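Local atomic coordinates of amidase, hydantoinase/carbamoylase family (Burkholderia vietnamiensis, PDB entry 5I4M), a protein that probably hydrolyses N-carbamoyl-L-amino acids, as a dimeric zinc amidase of the peptidase M20 family with two zinc ions per subunit. Residues Val79-Gly83 / Leu170-Leu174; Phe154-Met158 / Ile343-Ala347; Phe164-Phe168 / Tyr383-Val387; Gln232-Tyr237 / Thr305-Pro311; Ile373-His379 / Ser391-Val395. All coordinates share one frame; numbering follows the deposited sequence.

Interaction 1: residues Val79-Gly83 / Leu170-Leu174; sequences VDTMG and LEYGL
Thr81 and Met82 press against Leu170, Gly173 and Leu174 in a partly buried, apolar packing contact between a beta turn and a helix, where the connection between strands 76-79 and 85-89 meets the short helix 170-175. The turn is of type I, running from Asp80 to Gly83, and it doubles as an Asx turn: Asp80 OD1 accepts from Met82 N at 2.9 Å, the donor lying above the carboxylate plane. With the backbone bent in this way, two successive side chains can reach the helix. Met82 does so by folding, its chain bent at chi2 (-64°) and chi3 (-63°), which carries the sulfur in over the helix. Met82 CG meets Leu170 CD1 at 3.6 Å, the two side chains sliding past each other in opposite directions, while Met82 SD lies 3.7 Å from Gly173 C. Gly173, lacking a side chain, lets the thioether come this close to the helix backbone. Beyond it, Leu174 CD2 approaches Met82 SD at 3.9 Å and also touches the carbonyl oxygen of Thr81. Thr81 crosses Leu170 at about a right angle, its OG1 lying 3.4 Å from Leu170 CD1. Ala160 and Val163 of helix 159-164 and Ile184 of helix 184-191 also surround Met82. The Asp80 carboxylate shapes the turn from within, whereas attachment to the helix rests on dispersion, with a thioether packed against two leucines and the Gly173 backbone.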
# COMPACT_ATOMS: atom_id res chain seq x y z
N VAL A 79 35.19 -5.55 9.25
CA VAL A 79 33.90 -5.03 8.80
C VAL A 79 34.17 -3.68 8.17
O VAL A 79 34.84 -2.84 8.78
CB VAL A 79 32.90 -4.90 9.96
CG1 VAL A 79 31.56 -4.39 9.44
CG2 VAL A 79 32.73 -6.24 10.71
N ASP A 80 33.69 -3.47 6.95
CA ASP A 80 34.00 -2.20 6.29
C ASP A 80 32.89 -1.18 6.55
O ASP A 80 31.93 -1.42 7.30
CB ASP A 80 34.31 -2.42 4.80
CG ASP A 80 33.08 -2.73 3.93
OD1 ASP A 80 31.92 -2.54 4.34
OD2 ASP A 80 33.29 -3.17 2.77
N THR A 81 33.03 0.01 5.94
CA THR A 81 32.13 1.13 6.17
C THR A 81 30.72 0.90 5.62
O THR A 81 29.81 1.66 5.98
CB THR A 81 32.72 2.40 5.57
OG1 THR A 81 33.16 2.13 4.24
CG2 THR A 81 33.93 2.87 6.39
N MET A 82 30.52 -0.08 4.75
CA MET A 82 29.18 -0.46 4.31
C MET A 82 28.66 -1.67 5.07
O MET A 82 27.63 -2.22 4.69
CB MET A 82 29.15 -0.74 2.81
CG MET A 82 29.14 0.53 1.94
SD MET A 82 27.65 1.54 2.16
CE MET A 82 26.38 0.41 1.60
N GLY A 83 29.36 -2.10 6.12
CA GLY A 83 28.90 -3.25 6.88
C GLY A 83 29.21 -4.59 6.27
O GLY A 83 28.77 -5.62 6.81
N LEU A 170 30.82 5.80 -1.41
CA LEU A 170 30.35 5.40 -0.09
C LEU A 170 29.15 6.23 0.36
O LEU A 170 28.18 5.70 0.90
CB LEU A 170 31.49 5.52 0.93
CG LEU A 170 31.12 5.21 2.39
CD1 LEU A 170 30.64 3.76 2.55
CD2 LEU A 170 32.31 5.53 3.27
N GLU A 171 29.21 7.55 0.16
CA GLU A 171 28.15 8.41 0.67
C GLU A 171 26.80 8.07 0.03
O GLU A 171 25.75 8.29 0.64
CB GLU A 171 28.52 9.88 0.47
CG GLU A 171 29.09 10.21 -0.90
CD GLU A 171 30.62 10.16 -0.97
OE1 GLU A 171 31.23 11.18 -1.38
OE2 GLU A 171 31.21 9.12 -0.63
N TYR A 172 26.81 7.53 -1.19
CA TYR A 172 25.58 7.06 -1.81
C TYR A 172 25.05 5.82 -1.12
O TYR A 172 23.85 5.72 -0.81
CB TYR A 172 25.82 6.78 -3.30
CG TYR A 172 24.69 6.05 -4.00
CD1 TYR A 172 23.63 6.75 -4.55
CD2 TYR A 172 24.70 4.66 -4.11
CE1 TYR A 172 22.60 6.08 -5.22
CE2 TYR A 172 23.69 3.99 -4.77
CZ TYR A 172 22.64 4.70 -5.32
OH TYR A 172 21.63 4.03 -5.98
N GLY A 173 25.93 4.85 -0.86
CA GLY A 173 25.49 3.64 -0.19
C GLY A 173 24.92 3.91 1.19
O GLY A 173 23.92 3.30 1.58
N LEU A 174 25.52 4.84 1.93
CA LEU A 174 25.08 5.10 3.30
C LEU A 174 23.78 5.88 3.36
O LEU A 174 23.08 5.82 4.39
CB LEU A 174 26.16 5.87 4.07
CG LEU A 174 27.45 5.09 4.31
CD1 LEU A 174 28.52 6.01 4.87
CD2 LEU A 174 27.22 3.88 5.24

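Interaction 2: residues Phe154-Met158 / Ile343-Ala347; sequences FAPAM and IFYYA. With 3PG (3-phosphoglyceric acid), chain E.
Met158 and Tyr346 meet at the wall of the 3-phosphoglycerate pocket, where the loop leading into helix 159-164 lies along strand 337-350. Met158 SD is 3.3 Å from O3 of the bound 3-phosphoglyceric acid, and the methyl group beyond it, Met158 CE, reaches Tyr346 CE2 at 3.6 Å. The thioether is thus in Met-aromatic contact with two rings. It lies at the edge of Phe344, with SD 5.5 Å from the ring centroid, and approaches Tyr346 obliquely. The Tyr346 hydroxyl is hydrogen-bonded to Gln234, which fixes that end of the ring near the pocket, behind Met158. The first torsion of Phe344 (-170°) swings its ring away from its own N-H and at the loop, where Pro156 CB and Ala157 N lie over one face. Pro156 CB comes to 3.4 Å from Phe344 CG. A cis peptide bond before Pro156 bends the loop at this point. Farther from the ligand, Ala155 CB touches Ile343 CD1 at 3.9 Å, and Arg295 of the second subunit packs on both. Ile343 and Phe344 form a classic beta bulge opposite Trp236, which brings both neighbouring side chains toward the loop. Apolar and sulfur-aromatic packing alone joins the two segments; the Met158 thioether, backed by the rings, offers the ligand a soft, polarisable surface, in contrast to the hydrogen-bonding groups that grip its carboxylate.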
# COMPACT_ATOMS: atom_id res chain seq x y z
N PHE A 154 16.01 -1.10 1.58
CA PHE A 154 16.64 0.07 1.00
C PHE A 154 16.95 -0.29 -0.44
O PHE A 154 17.45 -1.39 -0.71
CB PHE A 154 17.93 0.48 1.72
CG PHE A 154 17.92 0.26 3.21
CD1 PHE A 154 18.21 -0.99 3.74
CD2 PHE A 154 17.69 1.32 4.07
CE1 PHE A 154 18.22 -1.19 5.11
CE2 PHE A 154 17.70 1.13 5.45
CZ PHE A 154 17.96 -0.13 5.97
N ALA A 155 16.63 0.60 -1.37
CA ALA A 155 16.87 0.29 -2.76
C ALA A 155 18.00 1.15 -3.32
O ALA A 155 18.24 2.26 -2.82
CB ALA A 155 15.60 0.51 -3.60
N PRO A 156 18.71 0.70 -4.35
CA PRO A 156 18.50 -0.55 -5.07
C PRO A 156 19.31 -1.71 -4.50
O PRO A 156 19.87 -1.62 -3.41
CB PRO A 156 18.99 -0.20 -6.48
CG PRO A 156 20.14 0.70 -6.21
CD PRO A 156 19.71 1.55 -5.02
N ALA A 157 19.37 -2.79 -5.27
CA ALA A 157 20.10 -3.99 -4.87
C ALA A 157 21.61 -3.79 -5.00
O ALA A 157 22.09 -2.90 -5.70
CB ALA A 157 19.68 -5.17 -5.74
N MET A 158 22.35 -4.65 -4.30
CA MET A 158 23.78 -4.84 -4.53
C MET A 158 24.59 -3.57 -4.28
O MET A 158 25.67 -3.39 -4.84
CB MET A 158 24.03 -5.36 -5.95
CG MET A 158 23.36 -6.71 -6.23
SD MET A 158 22.77 -6.86 -7.94
CE MET A 158 24.26 -6.49 -8.86
N ILE A 343 16.52 4.35 -10.97
CA ILE A 343 17.34 4.37 -9.76
C ILE A 343 18.46 3.34 -9.78
O ILE A 343 19.30 3.33 -8.87
CB ILE A 343 16.48 4.17 -8.50
CG1 ILE A 343 15.87 2.77 -8.47
CG2 ILE A 343 15.38 5.24 -8.41
CD1 ILE A 343 15.50 2.31 -7.05
N PHE A 344 18.53 2.50 -10.81
CA PHE A 344 19.46 1.37 -10.83
C PHE A 344 19.65 0.91 -12.27
O PHE A 344 18.67 0.74 -12.99
CB PHE A 344 18.90 0.23 -9.98
CG PHE A 344 19.87 -0.92 -9.72
CD1 PHE A 344 21.16 -0.69 -9.25
CD2 PHE A 344 19.44 -2.23 -9.86
CE1 PHE A 344 22.02 -1.74 -8.97
CE2 PHE A 344 20.31 -3.30 -9.59
CZ PHE A 344 21.59 -3.05 -9.15
N TYR A 345 20.90 0.73 -12.68
CA TYR A 345 21.18 0.16 -14.00
C TYR A 345 22.56 -0.48 -13.97
O TYR A 345 23.52 0.12 -13.48
CB TYR A 345 21.12 1.24 -15.09
CG TYR A 345 21.79 0.83 -16.39
CD1 TYR A 345 21.42 -0.33 -17.06
CD2 TYR A 345 22.80 1.61 -16.95
CE1 TYR A 345 22.05 -0.72 -18.26
CE2 TYR A 345 23.43 1.24 -18.14
CZ TYR A 345 23.05 0.07 -18.79
OH TYR A 345 23.68 -0.29 -19.97
N TYR A 346 22.65 -1.71 -14.48
CA TYR A 346 23.95 -2.25 -14.87
C TYR A 346 23.78 -3.10 -16.11
O TYR A 346 22.75 -3.76 -16.30
CB TYR A 346 24.62 -3.05 -13.74
CG TYR A 346 23.92 -4.31 -13.29
CD1 TYR A 346 24.19 -5.54 -13.89
CD2 TYR A 346 23.01 -4.28 -12.23
CE1 TYR A 346 23.57 -6.71 -13.47
CE2 TYR A 346 22.38 -5.45 -11.80
CZ TYR A 346 22.66 -6.64 -12.42
OH TYR A 346 22.03 -7.79 -11.98
N ALA A 347 24.78 -3.05 -16.98
CA ALA A 347 24.74 -3.80 -18.21
C ALA A 347 24.92 -5.28 -17.93
O ALA A 347 25.52 -5.66 -16.92
CB ALA A 347 25.84 -3.31 -19.15
C1 3PG E . 17.68 -9.16 -7.88
O1 3PG E . 16.47 -8.92 -7.72
O2 3PG E . 18.11 -9.79 -8.87
C2 3PG E . 18.64 -8.66 -6.84
O3 3PG E . 19.97 -8.59 -7.38
C3 3PG E . 18.63 -9.64 -5.68
O1P 3PG E . 19.14 -10.90 -6.13
P 3PG E . 18.88 -12.23 -5.21
O2P 3PG E . 19.19 -11.84 -3.79
O3P 3PG E . 17.41 -12.54 -5.43
O4P 3PG E . 19.87 -13.26 -5.79

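Interaction 3: residues Phe164-Phe168 / Tyr383-Val387; sequences FAGVF and YLAQV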
# COMPACT_ATOMS: atom_id res chain seq x y z
N PHE A 164 32.02 -1.31 -2.97
CA PHE A 164 33.30 -2.03 -2.95
C PHE A 164 33.97 -1.99 -4.31
O PHE A 164 35.17 -1.70 -4.42
CB PHE A 164 33.06 -3.48 -2.50
CG PHE A 164 34.34 -4.26 -2.29
CD1 PHE A 164 35.01 -4.83 -3.38
CD2 PHE A 164 34.88 -4.41 -1.03
CE1 PHE A 164 36.19 -5.54 -3.20
CE2 PHE A 164 36.07 -5.11 -0.84
CZ PHE A 164 36.72 -5.68 -1.93
N ALA A 165 33.20 -2.24 -5.37
CA ALA A 165 33.73 -2.30 -6.72
C ALA A 165 33.98 -0.93 -7.34
O ALA A 165 34.46 -0.88 -8.48
CB ALA A 165 32.78 -3.11 -7.61
N GLY A 166 33.69 0.17 -6.65
CA GLY A 166 33.96 1.47 -7.22
C GLY A 166 32.87 2.00 -8.12
O GLY A 166 33.08 3.00 -8.81
N VAL A 167 31.71 1.34 -8.13
CA VAL A 167 30.60 1.78 -8.98
C VAL A 167 29.86 2.95 -8.34
O VAL A 167 29.45 3.88 -9.04
CB VAL A 167 29.66 0.59 -9.24
CG1 VAL A 167 28.39 1.05 -9.95
CG2 VAL A 167 30.39 -0.47 -10.06
N PHE A 168 29.69 2.92 -7.03
CA PHE A 168 28.99 3.93 -6.24
C PHE A 168 29.92 4.51 -5.18
O PHE A 168 30.70 3.77 -4.58
CB PHE A 168 27.77 3.33 -5.51
CG PHE A 168 26.82 2.59 -6.39
CD1 PHE A 168 26.20 3.23 -7.45
CD2 PHE A 168 26.49 1.27 -6.12
CE1 PHE A 168 25.30 2.55 -8.25
CE2 PHE A 168 25.60 0.59 -6.91
CZ PHE A 168 25.00 1.23 -7.98
N TYR A 383 29.05 -7.26 -9.42
CA TYR A 383 29.92 -6.10 -9.22
C TYR A 383 31.37 -6.50 -8.99
O TYR A 383 32.29 -5.82 -9.46
CB TYR A 383 29.39 -5.25 -8.07
CG TYR A 383 28.29 -4.30 -8.50
CD1 TYR A 383 28.38 -3.60 -9.69
CD2 TYR A 383 27.15 -4.12 -7.72
CE1 TYR A 383 27.37 -2.71 -10.09
CE2 TYR A 383 26.14 -3.24 -8.11
CZ TYR A 383 26.25 -2.55 -9.29
OH TYR A 383 25.26 -1.67 -9.67
N LEU A 384 31.61 -7.61 -8.29
CA LEU A 384 32.99 -8.06 -8.12
C LEU A 384 33.65 -8.33 -9.46
O LEU A 384 34.86 -8.12 -9.60
CB LEU A 384 33.04 -9.31 -7.25
CG LEU A 384 32.51 -9.10 -5.84
CD1 LEU A 384 32.67 -10.38 -5.01
CD2 LEU A 384 33.24 -7.95 -5.19
N ALA A 385 32.87 -8.78 -10.45
CA ALA A 385 33.44 -9.07 -11.76
C ALA A 385 34.07 -7.85 -12.41
O ALA A 385 34.91 -8.00 -13.29
CB ALA A 385 32.37 -9.65 -12.69
N GLN A 386 33.67 -6.64 -11.99
CA GLN A 386 34.25 -5.43 -12.57
C GLN A 386 35.66 -5.17 -12.06
O GLN A 386 36.40 -4.40 -12.69
CB GLN A 386 33.36 -4.22 -12.26
CG GLN A 386 31.96 -4.30 -12.88
CD GLN A 386 31.24 -2.96 -12.84
OE1 GLN A 386 31.88 -1.91 -12.73
NE2 GLN A 386 29.91 -2.99 -12.93
N VAL A 387 36.06 -5.76 -10.94
CA VAL A 387 37.34 -5.46 -10.32
C VAL A 387 38.22 -6.68 -10.11
O VAL A 387 39.40 -6.53 -9.79
CB VAL A 387 37.16 -4.71 -8.98
CG1 VAL A 387 36.51 -3.35 -9.23
CG2 VAL A 387 36.34 -5.55 -7.99
O HOH W 1 34.11 -0.62 -11.39
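Val167 and Phe168 approach Tyr383 from a bend closed by a Schellman motif, in which Gly166, with positive phi, ends helix 159-164. Across from it stand helix 380-384 and the residues that follow. The Tyr383 ring is the main surface. Val167 crosses it at about a right angle and lays its CG2 methyl obliquely against the ring, 3.7 Å from Tyr383 CD1. Phe168 meets the hydroxyl end of the same ring, the two planes 80° apart and the centroids 5.8 Å apart, in an oblique pairing. Phe168 CZ comes to 3.4 Å from Tyr383 OH, and the Val167 CG1 methyl covers the centre of one Phe168 face. Nearer the backbones, Ala165 CB rests 3.3 Å from the carbonyl oxygen of Tyr383, and Val387 CG1 lies against Ala165, 3.3 Å from Ala165 O. Deeper in, Phe164 CD1 and Leu384 CD2 touch, their side chains lying beside Trp146. Toward the surface Gln386 is extended beyond CG, which takes its amide past the Val167 CG2 methyl. There the apolar contact gives way to solvent: one water donates to Ala165 O and to Gln386 OE1, each at 2.9 Å.

Interaction 4: residues Gln232-Tyr237 / Thr305-Pro311; sequences QGQRWY and TVDFRHP. With 3PG (3-phosphoglyceric acid), chain E.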
# COMPACT_ATOMS: atom_id res chain seq x y z
N GLN A 232 22.45 -11.32 -16.49
CA GLN A 232 21.74 -10.39 -17.35
C GLN A 232 21.74 -9.00 -16.71
O GLN A 232 22.02 -8.83 -15.53
CB GLN A 232 20.32 -10.88 -17.61
CG GLN A 232 19.36 -10.71 -16.45
CD GLN A 232 17.93 -11.06 -16.86
OE1 GLN A 232 17.58 -10.96 -18.04
NE2 GLN A 232 17.13 -11.49 -15.90
N GLY A 233 21.44 -7.98 -17.53
CA GLY A 233 21.40 -6.62 -17.04
C GLY A 233 20.04 -6.25 -16.47
O GLY A 233 19.05 -6.93 -16.71
N GLN A 234 20.01 -5.16 -15.70
CA GLN A 234 18.79 -4.71 -15.05
C GLN A 234 18.69 -3.19 -15.10
O GLN A 234 19.70 -2.48 -15.10
CB GLN A 234 18.72 -5.13 -13.58
CG GLN A 234 18.95 -6.61 -13.33
CD GLN A 234 18.44 -7.03 -11.96
OE1 GLN A 234 17.30 -6.75 -11.61
NE2 GLN A 234 19.28 -7.69 -11.18
N ARG A 235 17.45 -2.71 -15.14
CA ARG A 235 17.12 -1.31 -14.92
C ARG A 235 15.94 -1.27 -13.96
O ARG A 235 14.93 -1.93 -14.22
CB ARG A 235 16.75 -0.60 -16.24
CG ARG A 235 17.93 -0.35 -17.21
CD ARG A 235 17.42 0.23 -18.54
NE ARG A 235 18.48 0.39 -19.54
CZ ARG A 235 19.01 1.55 -19.90
NH1 ARG A 235 18.57 2.67 -19.33
NH2 ARG A 235 19.97 1.60 -20.83
N TRP A 236 16.07 -0.54 -12.86
CA TRP A 236 14.99 -0.34 -11.90
C TRP A 236 14.57 1.12 -11.88
O TRP A 236 15.40 2.03 -12.03
CB TRP A 236 15.40 -0.73 -10.48
CG TRP A 236 15.71 -2.18 -10.25
CD1 TRP A 236 15.89 -3.16 -11.19
CD2 TRP A 236 15.89 -2.80 -8.97
NE1 TRP A 236 16.17 -4.36 -10.57
CE2 TRP A 236 16.17 -4.17 -9.21
CE3 TRP A 236 15.83 -2.34 -7.65
CZ2 TRP A 236 16.40 -5.08 -8.16
CZ3 TRP A 236 16.04 -3.24 -6.62
CH2 TRP A 236 16.33 -4.59 -6.88
N TYR A 237 13.28 1.35 -11.64
CA TYR A 237 12.70 2.68 -11.69
C TYR A 237 11.82 2.92 -10.47
O TYR A 237 11.28 1.98 -9.89
CB TYR A 237 11.83 2.90 -12.94
CG TYR A 237 12.52 2.57 -14.23
CD1 TYR A 237 12.65 1.25 -14.66
CD2 TYR A 237 13.01 3.57 -15.05
CE1 TYR A 237 13.27 0.95 -15.85
CE2 TYR A 237 13.63 3.28 -16.25
CZ TYR A 237 13.76 1.96 -16.64
OH TYR A 237 14.38 1.65 -17.83
N THR A 305 7.15 0.95 -8.45
CA THR A 305 8.45 0.58 -8.97
C THR A 305 8.31 -0.18 -10.27
O THR A 305 7.29 -0.82 -10.54
CB THR A 305 9.23 -0.28 -7.96
OG1 THR A 305 8.50 -1.49 -7.69
CG2 THR A 305 9.44 0.49 -6.67
N VAL A 306 9.35 -0.11 -11.09
CA VAL A 306 9.44 -0.93 -12.29
C VAL A 306 10.77 -1.65 -12.28
O VAL A 306 11.80 -1.08 -11.91
CB VAL A 306 9.28 -0.09 -13.57
CG1 VAL A 306 9.39 -0.98 -14.80
CG2 VAL A 306 7.95 0.60 -13.55
N ASP A 307 10.73 -2.93 -12.65
CA ASP A 307 11.88 -3.83 -12.66
C ASP A 307 11.96 -4.38 -14.08
O ASP A 307 11.04 -5.08 -14.52
CB ASP A 307 11.69 -4.94 -11.62
CG ASP A 307 12.85 -5.93 -11.56
OD1 ASP A 307 13.24 -6.51 -12.59
OD2 ASP A 307 13.34 -6.14 -10.43
N PHE A 308 13.03 -4.04 -14.80
CA PHE A 308 13.28 -4.51 -16.16
C PHE A 308 14.59 -5.28 -16.19
O PHE A 308 15.59 -4.84 -15.62
CB PHE A 308 13.42 -3.36 -17.17
CG PHE A 308 12.12 -2.77 -17.69
CD1 PHE A 308 10.92 -3.44 -17.59
CD2 PHE A 308 12.15 -1.54 -18.33
CE1 PHE A 308 9.75 -2.88 -18.11
CE2 PHE A 308 10.99 -0.97 -18.85
CZ PHE A 308 9.80 -1.63 -18.74
N ARG A 309 14.62 -6.40 -16.91
CA ARG A 309 15.86 -7.16 -17.08
C ARG A 309 15.92 -7.76 -18.47
O ARG A 309 14.89 -8.15 -19.03
CB ARG A 309 15.97 -8.30 -16.04
CG ARG A 309 15.47 -7.89 -14.67
CD ARG A 309 15.65 -9.00 -13.65
NE ARG A 309 15.11 -8.55 -12.37
CZ ARG A 309 15.54 -8.97 -11.19
NH1 ARG A 309 16.51 -9.88 -11.12
NH2 ARG A 309 15.01 -8.47 -10.08
N HIS A 310 17.13 -7.84 -19.03
CA HIS A 310 17.34 -8.57 -20.28
C HIS A 310 18.81 -8.91 -20.40
O HIS A 310 19.67 -8.15 -19.93
CB HIS A 310 16.87 -7.75 -21.50
CG HIS A 310 16.63 -8.59 -22.72
ND1 HIS A 310 17.64 -8.95 -23.59
CD2 HIS A 310 15.50 -9.15 -23.21
CE1 HIS A 310 17.15 -9.70 -24.55
NE2 HIS A 310 15.85 -9.84 -24.34
N PRO A 311 19.15 -10.04 -21.03
CA PRO A 311 20.57 -10.39 -21.22
C PRO A 311 21.28 -9.56 -22.27
O PRO A 311 22.50 -9.67 -22.39
CB PRO A 311 20.52 -11.86 -21.64
CG PRO A 311 19.14 -12.03 -22.24
CD PRO A 311 18.26 -11.16 -21.39
C1 3PG E . 17.68 -9.16 -7.88
O1 3PG E . 16.47 -8.92 -7.72
O2 3PG E . 18.11 -9.79 -8.87
C2 3PG E . 18.64 -8.66 -6.84
O3 3PG E . 19.97 -8.59 -7.38
C3 3PG E . 18.63 -9.64 -5.68
O1P 3PG E . 19.14 -10.90 -6.13
P 3PG E . 18.88 -12.23 -5.21
O2P 3PG E . 19.19 -11.84 -3.79
O3P 3PG E . 17.41 -12.54 -5.43
O4P 3PG E . 19.87 -13.26 -5.79
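Gln234 CD lies 3.4 Å above the plane of the Arg309 guanidinium, offset toward the rim; Gln234 OE1 crowds that group, and its position is doubtful. Asp307 OD2 sits 3.1 Å above the Trp236 ring plane, also toward the rim. At its edges Arg309 grips Asp307 side-on, NE to OD1 at 2.8 Å and NH2 to OD2, each oxygen using its syn lone pair. Arg309 NH1 bonds O2 of 3-phosphoglyceric acid at 2.8 Å and NH2 its O1 at the same distance; NH1 also bonds Gly376 O. Gln234 NE2 adds a weak bond to ligand O2.

Beneath, the two strands of the M20 dimerisation region run antiparallel. Gly233-His310, Arg235-Phe308 and Tyr237-Val306 are hydrogen-bonded pairs, while the non-hydrogen-bonded pairs Gln234-Arg309 and Trp236-Asp307 gather the binding groups on the ligand face. On the other face Tyr237 CE1 packs 3.7 Å from Phe308 CD2, toward helix 313-334. Arg309 and Trp236 pack on Gly249 and Arg295 of the second subunit, whose His247 and Asn296 also bond the ligand. A buried arginine whose rotation is fixed by Asp307 presents two N-H donors, an arrangement suited to a carboxylate and probably set up in part by Asp307.

Interaction 5: residues Ile373-His379 / Ser391-Val395; sequences IVSGAGH and SMVFV. With 3PG (3-phosphoglyceric acid), chain E.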
# COMPACT_ATOMS: atom_id res chain seq x y z
N ILE A 373 25.00 -21.48 -17.97
CA ILE A 373 23.75 -20.79 -17.66
C ILE A 373 24.01 -19.31 -17.42
O ILE A 373 25.09 -18.89 -17.01
CB ILE A 373 23.06 -21.46 -16.45
CG1 ILE A 373 21.62 -20.95 -16.31
CG2 ILE A 373 23.88 -21.24 -15.19
CD1 ILE A 373 20.70 -21.90 -15.52
N VAL A 374 22.98 -18.50 -17.71
CA VAL A 374 23.01 -17.06 -17.51
C VAL A 374 22.18 -16.74 -16.27
O VAL A 374 21.03 -17.17 -16.15
CB VAL A 374 22.47 -16.31 -18.74
CG1 VAL A 374 22.45 -14.79 -18.50
CG2 VAL A 374 23.30 -16.66 -19.97
N SER A 375 22.76 -15.99 -15.34
CA SER A 375 22.04 -15.62 -14.12
C SER A 375 20.94 -14.62 -14.44
O SER A 375 21.18 -13.58 -15.06
CB SER A 375 23.01 -15.04 -13.09
OG SER A 375 22.32 -14.56 -11.95
N GLY A 376 19.72 -14.92 -13.99
CA GLY A 376 18.59 -14.04 -14.21
C GLY A 376 18.46 -13.01 -13.11
O GLY A 376 17.85 -11.95 -13.29
N ALA A 377 19.03 -13.32 -11.95
CA ALA A 377 19.07 -12.37 -10.84
C ALA A 377 20.40 -11.65 -10.82
O ALA A 377 21.37 -12.05 -11.48
CB ALA A 377 18.85 -13.08 -9.50
N GLY A 378 20.44 -10.56 -10.07
CA GLY A 378 21.69 -9.90 -9.75
C GLY A 378 22.31 -10.51 -8.51
O GLY A 378 21.61 -11.03 -7.63
N HIS A 379 23.64 -10.45 -8.44
CA HIS A 379 24.38 -10.94 -7.30
C HIS A 379 25.54 -10.01 -7.03
O HIS A 379 25.99 -9.29 -7.93
CB HIS A 379 24.90 -12.36 -7.55
CG HIS A 379 23.83 -13.29 -8.01
ND1 HIS A 379 22.92 -13.86 -7.15
CD2 HIS A 379 23.49 -13.71 -9.26
CE1 HIS A 379 22.08 -14.61 -7.84
NE2 HIS A 379 22.41 -14.54 -9.12
N SER A 391 33.44 -15.61 -11.24
CA SER A 391 32.29 -16.28 -11.85
C SER A 391 31.44 -16.85 -10.72
O SER A 391 31.68 -16.58 -9.54
CB SER A 391 32.73 -17.34 -12.86
OG SER A 391 33.20 -18.53 -12.24
N MET A 392 30.42 -17.62 -11.09
CA MET A 392 29.47 -18.14 -10.11
C MET A 392 29.21 -19.62 -10.32
O MET A 392 29.43 -20.17 -11.40
CB MET A 392 28.13 -17.38 -10.16
CG MET A 392 28.25 -15.89 -9.87
SD MET A 392 26.61 -15.15 -9.76
CE MET A 392 26.04 -15.87 -8.21
N VAL A 393 28.71 -20.25 -9.26
CA VAL A 393 28.28 -21.64 -9.24
C VAL A 393 26.80 -21.65 -8.90
O VAL A 393 26.41 -21.10 -7.87
CB VAL A 393 29.06 -22.47 -8.21
CG1 VAL A 393 28.61 -23.94 -8.25
CG2 VAL A 393 30.56 -22.33 -8.41
N PHE A 394 25.98 -22.24 -9.77
CA PHE A 394 24.56 -22.43 -9.50
C PHE A 394 24.28 -23.88 -9.14
O PHE A 394 24.94 -24.80 -9.64
CB PHE A 394 23.68 -22.07 -10.70
CG PHE A 394 23.31 -20.60 -10.81
CD1 PHE A 394 23.78 -19.65 -9.90
CD2 PHE A 394 22.47 -20.18 -11.84
CE1 PHE A 394 23.42 -18.32 -10.03
CE2 PHE A 394 22.11 -18.85 -11.97
CZ PHE A 394 22.59 -17.91 -11.06
N VAL A 395 23.29 -24.08 -8.28
CA VAL A 395 22.61 -25.36 -8.11
C VAL A 395 21.14 -25.12 -8.39
O VAL A 395 20.70 -23.95 -8.43
CB VAL A 395 22.84 -25.96 -6.71
CG1 VAL A 395 24.33 -26.04 -6.39
CG2 VAL A 395 22.07 -25.17 -5.64
C1 3PG E . 17.68 -9.16 -7.88
O1 3PG E . 16.47 -8.92 -7.72
O2 3PG E . 18.11 -9.79 -8.87
C2 3PG E . 18.64 -8.66 -6.84
O3 3PG E . 19.97 -8.59 -7.38
C3 3PG E . 18.63 -9.64 -5.68
O1P 3PG E . 19.14 -10.90 -6.13
P 3PG E . 18.88 -12.23 -5.21
O2P 3PG E . 19.19 -11.84 -3.79
O3P 3PG E . 17.41 -12.54 -5.43
O4P 3PG E . 19.87 -13.26 -5.79
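Met392 sets its CE methyl over one face of the His379 imidazole, a CH-pi contact with CE 3.6 Å from the ring centroid. Phe394 meets the same ring obliquely, the planes 73° apart, with Phe394 CZ 3.9 Å from His379 NE2. Met392 reaches across through its bend at chi3 (70°), which turns the methyl onto the imidazole. Ser375 lies at the Phe394 edge, its OG 3.5 Å from Phe394 CZ, and Ile373 CG2 touches the ring farther out. The serine also orders the loop: OG donates to Ala377 O at 2.7 Å and accepts a weak bond from His379 NE2. Held in this way, the loop offers Gly378 N to the ligand, a nearly straight bond of 2.7 Å to O2 of 3-phosphoglyceric acid. His379 CE1 lies 3.3 Å from phosphate O4P. The imidazole also meets His211, a zinc ligand, placing this loop after strand 370-375 beside the two-zinc site typical of the peptidase M20 family.

Interactions 2, 4 and 5 are buried and converge on the bound 3-phosphoglycerate, whereas interactions 1 and 3 are only partly buried and lie farther out. Strand 225-242 ties the inner three together: it pairs with strand 337-350 of interaction 2 and with both strands of interaction 5, and Gln232 bonds Gly376. Interactions 2 and 3 share the short helix 159-164, which Met158 precedes as N-cap and Gly166 ends; Tyr383 packs against Phe344. Tyr172 links interaction 1 to Pro156. Chemistry follows position: strand pairing with charged and amide groups in interaction 4, sulfur and rings in 2 and 5, apolar and aromatic packing in 1 and 3, with a water bridge at the open side of 3.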